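Local coordinates for regulatory protein RapF (Bacillus subtilis, PDB 4I9E) that binds the transcription factor ComA and blocks its DNA binding, thereby regulating genetic competence development, at residues 56-61 with 99-104; 67-72 with 81-86; 185-190 with 207-212. All coordinates share one frame; numbering follows the deposited sequence.

Interaction 1 (56-61 with 99-104); sequences SLMEFR and GLLEYY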
loop_
_atom_site.group_PDB
_atom_site.type_symbol
_atom_site.label_atom_id
_atom_site.label_comp_id
_atom_site.label_asym_id
_atom_site.label_seq_id
_atom_site.Cartn_x
_atom_site.Cartn_y
_atom_site.Cartn_z
ATOM N N SER A 56 -12.388 22.311 21.813
ATOM C CA SER A 56 -12.018 22.941 23.085
ATOM C C SER A 56 -10.744 23.709 22.972
ATOM O O SER A 56 -10.634 24.829 23.515
ATOM C CB SER A 56 -11.736 21.901 24.181
ATOM O OG SER A 56 -12.940 21.577 24.758
ATOM N N LEU A 57 -9.758 23.059 22.363
ATOM C CA LEU A 57 -8.470 23.691 22.173
ATOM C C LEU A 57 -8.580 24.951 21.339
ATOM O O LEU A 57 -7.971 25.963 21.734
ATOM C CB LEU A 57 -7.457 22.708 21.571
ATOM C CG LEU A 57 -7.171 21.513 22.527
ATOM C CD1 LEU A 57 -6.515 20.427 21.800
ATOM C CD2 LEU A 57 -6.296 21.966 23.727
ATOM N N MET A 58 -9.355 24.921 20.221
ATOM C CA MET A 58 -9.518 26.089 19.328
ATOM C C MET A 58 -10.323 27.160 19.995
ATOM O O MET A 58 -10.140 28.334 19.709
ATOM C CB MET A 58 -10.228 25.756 18.012
ATOM C CG MET A 58 -9.332 25.438 16.911
ATOM S SD MET A 58 -8.214 26.743 16.499
ATOM C CE MET A 58 -9.507 27.798 16.015
ATOM N N GLU A 59 -11.250 26.753 20.838
ATOM C CA GLU A 59 -12.007 27.684 21.704
ATOM C C GLU A 59 -11.048 28.507 22.573
ATOM O O GLU A 59 -11.027 29.766 22.535
ATOM C CB GLU A 59 -13.073 26.937 22.514
ATOM C CG GLU A 59 -13.800 27.726 23.571
ATOM C CD GLU A 59 -14.546 28.929 23.016
ATOM O OE1 GLU A 59 -14.991 29.837 23.798
ATOM O OE2 GLU A 59 -14.687 28.952 21.774
ATOM N N PHE A 60 -10.200 27.796 23.279
ATOM C CA PHE A 60 -9.133 28.397 24.067
ATOM C C PHE A 60 -8.156 29.247 23.208
ATOM O O PHE A 60 -7.791 30.360 23.580
ATOM C CB PHE A 60 -8.408 27.260 24.837
ATOM C CG PHE A 60 -7.335 27.749 25.720
ATOM C CD1 PHE A 60 -7.568 27.917 27.078
ATOM C CD2 PHE A 60 -6.091 28.084 25.204
ATOM C CE1 PHE A 60 -6.559 28.431 27.908
ATOM C CE2 PHE A 60 -5.085 28.603 26.022
ATOM C CZ PHE A 60 -5.311 28.785 27.360
ATOM N N ARG A 61 -7.723 28.739 22.065
ATOM C CA ARG A 61 -6.941 29.544 21.116
ATOM C C ARG A 61 -7.660 30.827 20.510
ATOM O O ARG A 61 -7.035 31.851 20.170
ATOM C CB ARG A 61 -6.398 28.636 20.035
ATOM C CG ARG A 61 -5.514 29.292 19.018
ATOM C CD ARG A 61 -4.213 29.837 19.646
ATOM N NE ARG A 61 -3.425 30.543 18.634
ATOM C CZ ARG A 61 -3.696 31.753 18.191
ATOM N NH1 ARG A 61 -4.760 32.428 18.669
ATOM N NH2 ARG A 61 -2.918 32.277 17.257
ATOM N N GLY A 99 1.466 23.116 19.064
ATOM C CA GLY A 99 1.877 21.855 18.463
ATOM C C GLY A 99 0.771 20.858 18.549
ATOM O O GLY A 99 0.616 20.070 17.653
ATOM N N LEU A 100 -0.004 20.866 19.625
ATOM C CA LEU A 100 -1.213 20.046 19.705
ATOM C C LEU A 100 -2.322 20.442 18.685
ATOM O O LEU A 100 -3.056 19.607 18.181
ATOM C CB LEU A 100 -1.706 20.046 21.135
ATOM C CG LEU A 100 -2.901 19.189 21.514
ATOM C CD1 LEU A 100 -2.652 17.741 21.049
ATOM C CD2 LEU A 100 -3.092 19.266 23.055
ATOM N N LEU A 101 -2.438 21.724 18.367
ATOM C CA LEU A 101 -3.370 22.196 17.336
ATOM C C LEU A 101 -2.847 21.826 15.988
ATOM O O LEU A 101 -3.640 21.458 15.133
ATOM C CB LEU A 101 -3.567 23.743 17.354
ATOM C CG LEU A 101 -4.279 24.343 18.572
ATOM C CD1 LEU A 101 -4.320 25.805 18.530
ATOM C CD2 LEU A 101 -5.619 23.771 18.829
ATOM N N GLU A 102 -1.537 21.955 15.776
ATOM C CA GLU A 102 -0.897 21.496 14.549
ATOM C C GLU A 102 -1.060 19.973 14.267
ATOM O O GLU A 102 -1.131 19.535 13.106
ATOM C CB GLU A 102 0.559 21.858 14.597
ATOM C CG GLU A 102 1.099 22.463 13.323
ATOM C CD GLU A 102 2.402 23.249 13.562
ATOM O OE1 GLU A 102 2.347 24.341 14.207
ATOM O OE2 GLU A 102 3.473 22.774 13.063
ATOM N N TYR A 103 -1.158 19.189 15.335
ATOM C CA TYR A 103 -1.443 17.785 15.270
ATOM C C TYR A 103 -2.828 17.507 14.706
ATOM O O TYR A 103 -2.988 16.737 13.755
ATOM C CB TYR A 103 -1.318 17.141 16.683
ATOM C CG TYR A 103 -2.019 15.828 16.721
ATOM C CD1 TYR A 103 -1.516 14.730 15.990
ATOM C CD2 TYR A 103 -3.188 15.657 17.446
ATOM C CE1 TYR A 103 -2.191 13.520 15.980
ATOM C CE2 TYR A 103 -3.872 14.444 17.431
ATOM C CZ TYR A 103 -3.350 13.387 16.694
ATOM O OH TYR A 103 -3.994 12.162 16.670
ATOM N N TYR A 104 -3.831 18.091 15.335
ATOM C CA TYR A 104 -5.223 17.939 14.954
ATOM C C TYR A 104 -5.529 18.580 13.600
ATOM O O TYR A 104 -6.333 18.046 12.808
ATOM C CB TYR A 104 -6.068 18.656 16.002
ATOM C CG TYR A 104 -6.362 17.818 17.225
ATOM C CD1 TYR A 104 -7.169 16.694 17.126
ATOM C CD2 TYR A 104 -5.845 18.141 18.464
ATOM C CE1 TYR A 104 -7.457 15.915 18.236
ATOM C CE2 TYR A 104 -6.178 17.375 19.583
ATOM C CZ TYR A 104 -6.958 16.264 19.434
ATOM O OH TYR A 104 -7.268 15.485 20.471
#
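The backbone bond from Arg61 N to Leu57 O, 2.8 Å long, joins the two residues between which helix 50-69 receives Leu101. No hydrogen bond crosses to helix 95-115; the contact is apolar, carbon on carbon but for one methionine sulfur. Leu101 splits its two methyls: CD2 comes up against Leu57 CB at 3.5 Å, and CD1 lies 3.7 Å from Arg61 CG, the leucine and the root of the arginine crossing at about a right angle. Although the first bond of the Leu101 side chain runs past the partner helix, CG is anti to its own carbonyl carbon (chi1 -67°), which brings both methyls round to meet it. Met58 adds a looser touch, SD to Leu101 CD1 at 4.5 Å. Leu57 CD1 touches both Leu100 CD2 and Tyr104 CE2, 3.8 Å from each, crossing each side chain at about a right angle. With an alanine at Leu101, a gap would probably open between Leu57 CB and the aliphatic part of Arg61. The segment axes approach to 10.6 Å at 132° between their directions, joining the N-terminal helical bundle to the helix that runs into the first predicted TPR. Around this joint, Met58 packs on Ile16, Tyr20 and Ile23 of helix 10-25, Arg61 meets Leu87 and Ile90 of helix 83-92, and the Tyr104 ring meets that of Tyr54.

Interaction 2 (67-72 with 81-86); sequences EYLEPL and PRLSDL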
loop_
_atom_site.group_PDB
_atom_site.type_symbol
_atom_site.label_atom_id
_atom_site.label_comp_id
_atom_site.label_asym_id
_atom_site.label_seq_id
_atom_site.Cartn_x
_atom_site.Cartn_y
_atom_site.Cartn_z
ATOM N N GLU A 67 -7.584 38.067 23.773
ATOM C CA GLU A 67 -6.756 38.598 24.861
ATOM C C GLU A 67 -5.615 39.385 24.353
ATOM O O GLU A 67 -5.388 40.487 24.805
ATOM C CB GLU A 67 -6.204 37.497 25.752
ATOM C CG GLU A 67 -7.259 36.817 26.566
ATOM C CD GLU A 67 -6.726 35.684 27.469
ATOM O OE1 GLU A 67 -7.603 34.957 27.998
ATOM O OE2 GLU A 67 -5.474 35.532 27.654
ATOM N N TYR A 68 -4.891 38.822 23.402
ATOM C CA TYR A 68 -3.810 39.523 22.732
ATOM C C TYR A 68 -4.233 40.751 21.941
ATOM O O TYR A 68 -3.393 41.599 21.633
ATOM C CB TYR A 68 -2.977 38.562 21.860
ATOM C CG TYR A 68 -2.026 37.702 22.671
ATOM C CD1 TYR A 68 -2.507 36.656 23.444
ATOM C CD2 TYR A 68 -0.642 37.935 22.671
ATOM C CE1 TYR A 68 -1.641 35.843 24.196
ATOM C CE2 TYR A 68 0.244 37.119 23.433
ATOM C CZ TYR A 68 -0.276 36.087 24.197
ATOM O OH TYR A 68 0.519 35.269 24.972
ATOM N N LEU A 69 -5.503 40.839 21.568
ATOM C CA LEU A 69 -5.991 42.012 20.855
ATOM C C LEU A 69 -6.543 43.105 21.781
ATOM O O LEU A 69 -6.719 44.217 21.319
ATOM C CB LEU A 69 -7.080 41.637 19.869
ATOM C CG LEU A 69 -6.670 40.999 18.563
ATOM C CD1 LEU A 69 -7.921 40.405 17.917
ATOM C CD2 LEU A 69 -5.970 41.951 17.610
ATOM N N GLU A 70 -6.862 42.773 23.041
ATOM C CA GLU A 70 -7.444 43.725 24.003
ATOM C C GLU A 70 -6.569 44.967 24.230
ATOM O O GLU A 70 -7.080 46.086 24.197
ATOM C CB GLU A 70 -7.748 43.067 25.358
ATOM C CG GLU A 70 -9.114 42.378 25.508
ATOM C CD GLU A 70 -10.292 43.334 25.750
ATOM O OE1 GLU A 70 -10.352 44.425 25.124
ATOM O OE2 GLU A 70 -11.187 42.977 26.557
ATOM N N PRO A 71 -5.247 44.784 24.439
ATOM C CA PRO A 71 -4.359 45.947 24.540
ATOM C C PRO A 71 -4.478 46.945 23.389
ATOM O O PRO A 71 -4.472 48.142 23.647
ATOM C CB PRO A 71 -2.966 45.310 24.532
ATOM C CG PRO A 71 -3.173 44.027 25.164
ATOM C CD PRO A 71 -4.471 43.543 24.589
ATOM N N LEU A 72 -4.592 46.462 22.146
ATOM C CA LEU A 72 -4.582 47.307 20.950
ATOM C C LEU A 72 -5.635 48.358 20.991
ATOM O O LEU A 72 -5.603 49.309 20.225
ATOM C CB LEU A 72 -4.731 46.490 19.676
ATOM C CG LEU A 72 -3.426 45.939 19.089
ATOM C CD1 LEU A 72 -2.653 45.021 20.081
ATOM C CD2 LEU A 72 -3.649 45.238 17.717
ATOM N N PRO A 81 1.366 46.792 17.458
ATOM C CA PRO A 81 2.187 45.830 16.719
ATOM C C PRO A 81 1.504 45.307 15.465
ATOM O O PRO A 81 0.271 45.248 15.401
ATOM C CB PRO A 81 2.324 44.685 17.710
ATOM C CG PRO A 81 1.166 44.816 18.624
ATOM C CD PRO A 81 1.036 46.285 18.805
ATOM N N ARG A 82 2.304 44.929 14.472
ATOM C CA ARG A 82 1.792 44.254 13.284
ATOM C C ARG A 82 1.160 42.956 13.766
ATOM O O ARG A 82 1.636 42.344 14.751
ATOM C CB ARG A 82 2.930 43.957 12.293
ATOM C CG ARG A 82 3.548 45.229 11.639
ATOM C CD ARG A 82 4.993 45.008 11.030
ATOM N NE ARG A 82 5.614 46.288 10.615
ATOM C CZ ARG A 82 6.133 47.220 11.445
ATOM N NH1 ARG A 82 6.156 47.032 12.772
ATOM N NH2 ARG A 82 6.643 48.352 10.944
ATOM N N LEU A 83 0.088 42.533 13.093
ATOM C CA LEU A 83 -0.599 41.282 13.458
ATOM C C LEU A 83 0.268 40.031 13.262
ATOM O O LEU A 83 0.212 39.105 14.035
ATOM C CB LEU A 83 -1.957 41.169 12.755
ATOM C CG LEU A 83 -3.069 42.192 13.060
ATOM C CD1 LEU A 83 -4.208 42.022 12.067
ATOM C CD2 LEU A 83 -3.582 42.109 14.523
ATOM N N SER A 84 1.084 40.014 12.224
ATOM C CA SER A 84 2.037 38.933 12.014
ATOM C C SER A 84 2.959 38.766 13.221
ATOM O O SER A 84 3.261 37.634 13.581
ATOM C CB SER A 84 2.838 39.200 10.738
ATOM O OG SER A 84 3.669 40.355 10.878
ATOM N N ASP A 85 3.362 39.878 13.862
ATOM C CA ASP A 85 4.211 39.889 15.083
ATOM C C ASP A 85 3.444 39.543 16.322
ATOM O O ASP A 85 3.991 38.938 17.211
ATOM C CB ASP A 85 4.926 41.227 15.327
ATOM C CG ASP A 85 5.974 41.549 14.262
ATOM O OD1 ASP A 85 6.757 40.652 13.916
ATOM O OD2 ASP A 85 6.023 42.695 13.756
ATOM N N LEU A 86 2.171 39.919 16.385
ATOM C CA LEU A 86 1.263 39.414 17.437
ATOM C C LEU A 86 1.128 37.872 17.395
ATOM O O LEU A 86 1.179 37.164 18.440
ATOM C CB LEU A 86 -0.113 40.094 17.312
ATOM C CG LEU A 86 -0.950 40.250 18.574
ATOM C CD1 LEU A 86 -0.198 40.988 19.758
ATOM C CD2 LEU A 86 -2.263 41.007 18.227
#
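Leu86 points its forked end at the Tyr68-Leu69 corner of helix 50-69. Both methyls lie against the carbonyl O of Tyr68, Leu86 CD2 at 3.6 Å and CD1 at 3.8 Å; CD2 also meets Leu69 CD2 at 3.9 Å, and CD1 lies at the edge of the Tyr68 ring, near the ring plane. The placing follows from chi1 of -152°, which carries CG away from the backbone N of Leu86 and out toward 67-72. Leu69 crosses both Leu86 and Leu83 at about a right angle, and its CD2 serves two partners: besides Leu86 it meets Leu83 CD2, at 3.9 Å. Further along, Leu72 meets the Pro81 ring at a slant, its CD1 4.1 Å from both Pro81 CG and Pro81 CD. No hydrogen bond crosses between the segments. Phe26 touches Leu69, Leu83 and Leu86 and so adds an aromatic side to the leucine cluster. Tyr68 OH has a weak hydrogen bond to Lys93 NZ. Arg82 is at the N-cap position of helix 83-92, and Leu83 and Leu86 lie on the first turn after it. The whole is a connection between two successive helices of an all-helical fold, near the protein surface, in which apolar side chains of 67-72 and 81-86 meet across an eight-residue non-helical link.

Interaction 3 (185-190 with 207-212); sequences QCHSLF and FQKAYS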
loop_
_atom_site.group_PDB
_atom_site.type_symbol
_atom_site.label_atom_id
_atom_site.label_comp_id
_atom_site.label_asym_id
_atom_site.label_seq_id
_atom_site.Cartn_x
_atom_site.Cartn_y
_atom_site.Cartn_z
ATOM N N GLN A 185 -11.708 -4.300 17.733
ATOM C CA GLN A 185 -11.665 -3.560 16.499
ATOM C C GLN A 185 -10.307 -3.693 15.802
ATOM O O GLN A 185 -10.250 -3.847 14.594
ATOM C CB GLN A 185 -12.050 -2.100 16.749
ATOM C CG GLN A 185 -13.476 -1.969 17.236
ATOM C CD GLN A 185 -13.925 -0.556 17.457
ATOM O OE1 GLN A 185 -13.377 0.185 18.282
ATOM N NE2 GLN A 185 -14.937 -0.166 16.719
ATOM N N CYS A 186 -9.223 -3.712 16.565
ATOM C CA CYS A 186 -7.911 -4.016 15.997
ATOM C C CYS A 186 -7.894 -5.394 15.343
ATOM O O CYS A 186 -7.347 -5.542 14.263
ATOM C CB CYS A 186 -6.787 -3.861 17.021
ATOM S SG CYS A 186 -6.564 -2.173 17.602
ATOM N N HIS A 187 -8.499 -6.380 16.002
ATOM C CA HIS A 187 -8.772 -7.685 15.417
ATOM C C HIS A 187 -9.513 -7.653 14.115
ATOM O O HIS A 187 -9.107 -8.326 13.232
ATOM C CB HIS A 187 -9.370 -8.697 16.418
ATOM C CG HIS A 187 -8.334 -9.329 17.311
ATOM N ND1 HIS A 187 -8.237 -9.054 18.662
ATOM C CD2 HIS A 187 -7.335 -10.206 17.040
ATOM C CE1 HIS A 187 -7.224 -9.730 19.185
ATOM N NE2 HIS A 187 -6.664 -10.447 18.223
ATOM N N SER A 188 -10.541 -6.846 13.939
ATOM C CA SER A 188 -11.242 -6.774 12.606
ATOM C C SER A 188 -10.462 -6.065 11.534
ATOM O O SER A 188 -10.650 -6.334 10.367
ATOM C CB SER A 188 -12.594 -6.073 12.664
ATOM O OG SER A 188 -13.197 -6.200 13.926
ATOM N N LEU A 189 -9.626 -5.124 11.932
ATOM C CA LEU A 189 -8.653 -4.486 11.055
ATOM C C LEU A 189 -7.599 -5.481 10.547
ATOM O O LEU A 189 -7.275 -5.474 9.352
ATOM C CB LEU A 189 -8.011 -3.262 11.795
ATOM C CG LEU A 189 -8.861 -1.964 11.878
ATOM C CD1 LEU A 189 -8.165 -0.888 12.681
ATOM C CD2 LEU A 189 -9.149 -1.462 10.471
ATOM N N PHE A 190 -7.052 -6.327 11.433
ATOM C CA PHE A 190 -6.157 -7.411 11.003
ATOM C C PHE A 190 -6.904 -8.313 10.030
ATOM O O PHE A 190 -6.389 -8.624 8.923
ATOM C CB PHE A 190 -5.661 -8.288 12.181
ATOM C CG PHE A 190 -4.786 -7.562 13.178
ATOM C CD1 PHE A 190 -3.739 -6.782 12.766
ATOM C CD2 PHE A 190 -5.020 -7.704 14.542
ATOM C CE1 PHE A 190 -2.934 -6.157 13.683
ATOM C CE2 PHE A 190 -4.252 -7.068 15.483
ATOM C CZ PHE A 190 -3.189 -6.282 15.053
ATOM N N PHE A 207 -11.598 -12.501 12.888
ATOM C CA PHE A 207 -13.024 -12.242 12.986
ATOM C C PHE A 207 -13.656 -13.042 14.139
ATOM O O PHE A 207 -14.532 -12.501 14.802
ATOM C CB PHE A 207 -13.741 -12.568 11.686
ATOM C CG PHE A 207 -13.528 -11.550 10.610
ATOM C CD1 PHE A 207 -13.731 -10.187 10.864
ATOM C CD2 PHE A 207 -13.146 -11.940 9.334
ATOM C CE1 PHE A 207 -13.547 -9.254 9.852
ATOM C CE2 PHE A 207 -12.954 -10.979 8.347
ATOM C CZ PHE A 207 -13.143 -9.645 8.608
ATOM N N GLN A 208 -13.240 -14.310 14.344
ATOM C CA GLN A 208 -13.773 -15.125 15.434
ATOM C C GLN A 208 -13.346 -14.574 16.774
ATOM O O GLN A 208 -14.136 -14.467 17.677
ATOM C CB GLN A 208 -13.367 -16.609 15.350
ATOM C CG GLN A 208 -13.758 -17.353 14.101
ATOM C CD GLN A 208 -15.108 -18.005 14.132
ATOM O OE1 GLN A 208 -15.320 -19.011 13.417
ATOM N NE2 GLN A 208 -16.049 -17.466 14.931
ATOM N N LYS A 209 -12.092 -14.214 16.892
ATOM C CA LYS A 209 -11.591 -13.591 18.111
ATOM C C LYS A 209 -12.384 -12.307 18.420
ATOM O O LYS A 209 -12.799 -12.070 19.570
ATOM C CB LYS A 209 -10.073 -13.357 17.963
ATOM C CG LYS A 209 -9.414 -12.554 19.084
ATOM C CD LYS A 209 -9.579 -13.219 20.464
ATOM C CE LYS A 209 -8.770 -12.498 21.526
ATOM N NZ LYS A 209 -8.947 -13.206 22.858
ATOM N N ALA A 210 -12.623 -11.506 17.390
ATOM C CA ALA A 210 -13.298 -10.224 17.546
ATOM C C ALA A 210 -14.789 -10.427 17.974
ATOM O O ALA A 210 -15.331 -9.653 18.795
ATOM C CB ALA A 210 -13.202 -9.402 16.245
ATOM N N TYR A 211 -15.417 -11.451 17.373
ATOM C CA TYR A 211 -16.764 -11.893 17.705
ATOM C C TYR A 211 -16.905 -12.238 19.180
ATOM O O TYR A 211 -17.754 -11.677 19.857
ATOM C CB TYR A 211 -17.220 -13.107 16.876
ATOM C CG TYR A 211 -18.566 -13.587 17.381
ATOM C CD1 TYR A 211 -19.719 -12.894 17.074
ATOM C CD2 TYR A 211 -18.671 -14.697 18.223
ATOM C CE1 TYR A 211 -20.945 -13.314 17.553
ATOM C CE2 TYR A 211 -19.883 -15.116 18.706
ATOM C CZ TYR A 211 -21.014 -14.415 18.374
ATOM O OH TYR A 211 -22.232 -14.804 18.863
ATOM N N SER A 212 -16.096 -13.185 19.651
ATOM C CA SER A 212 -16.030 -13.578 21.063
ATOM C C SER A 212 -15.981 -12.369 21.958
ATOM O O SER A 212 -16.782 -12.284 22.880
ATOM C CB SER A 212 -14.776 -14.398 21.352
ATOM O OG SER A 212 -14.915 -15.677 20.863
#
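Within the third predicted TPR, helices 180-196 and 200-216 form an antiparallel hairpin, and His187 meets Lys209 and Ala210 across it. Lys209 lays its chain over the imidazole: CG stands 3.5 Å from the centroid of the His187 ring and 7° off its normal, a CH-pi contact over the face. With CG anti to the backbone N (chi1 173°) and a bend at the next bond, the lysine covers the ring with methylene while its amino end leads away, NZ lying 5.9 Å from His187 NE2. Next to this pair the backbones come close, His187 CB touching Ala210 CB at 3.9 Å. The short segments run 8.2 Å apart at 161°, the tight antiparallel pairing of a TPR, and Ala210 is consistent with the small residue that the repeat favours in its second helix. Ser188 flanks the same methyl, its OG 4.0 Å from Ala210 CB. Phe207 CE1 comes obliquely to 4.1 Å from Ser188 O, an oxygen that is hydrogen-bonded by Thr192 OG1. Phe207 also packs on Asn229 and Ile230 of helix 220-236; the His187 ring meets that of His206 in the same chain, and His187 packs on Glu382 of the second subunit.

Interactions 1 and 2 share helix 50-69 and lie about 19 Å apart by their centres, with nearest atoms about 6 Å apart. The short connection of interaction 2 falls within the longer chain excursion that interaction 1 closes, so helix 50-69 is met first by helix 83-92 and then by helix 95-115. Interaction 3 follows later in the chain, in the TPR domain that binds PhrF; its centre is about 33 Å from that of interaction 1 and 52 Å from that of interaction 2. The Met58 side chain is about 9 Å from that of Leu42, part of a manganese site seen in a structure of this protein; that of Phe207 is about 10 Å from the bound fructose.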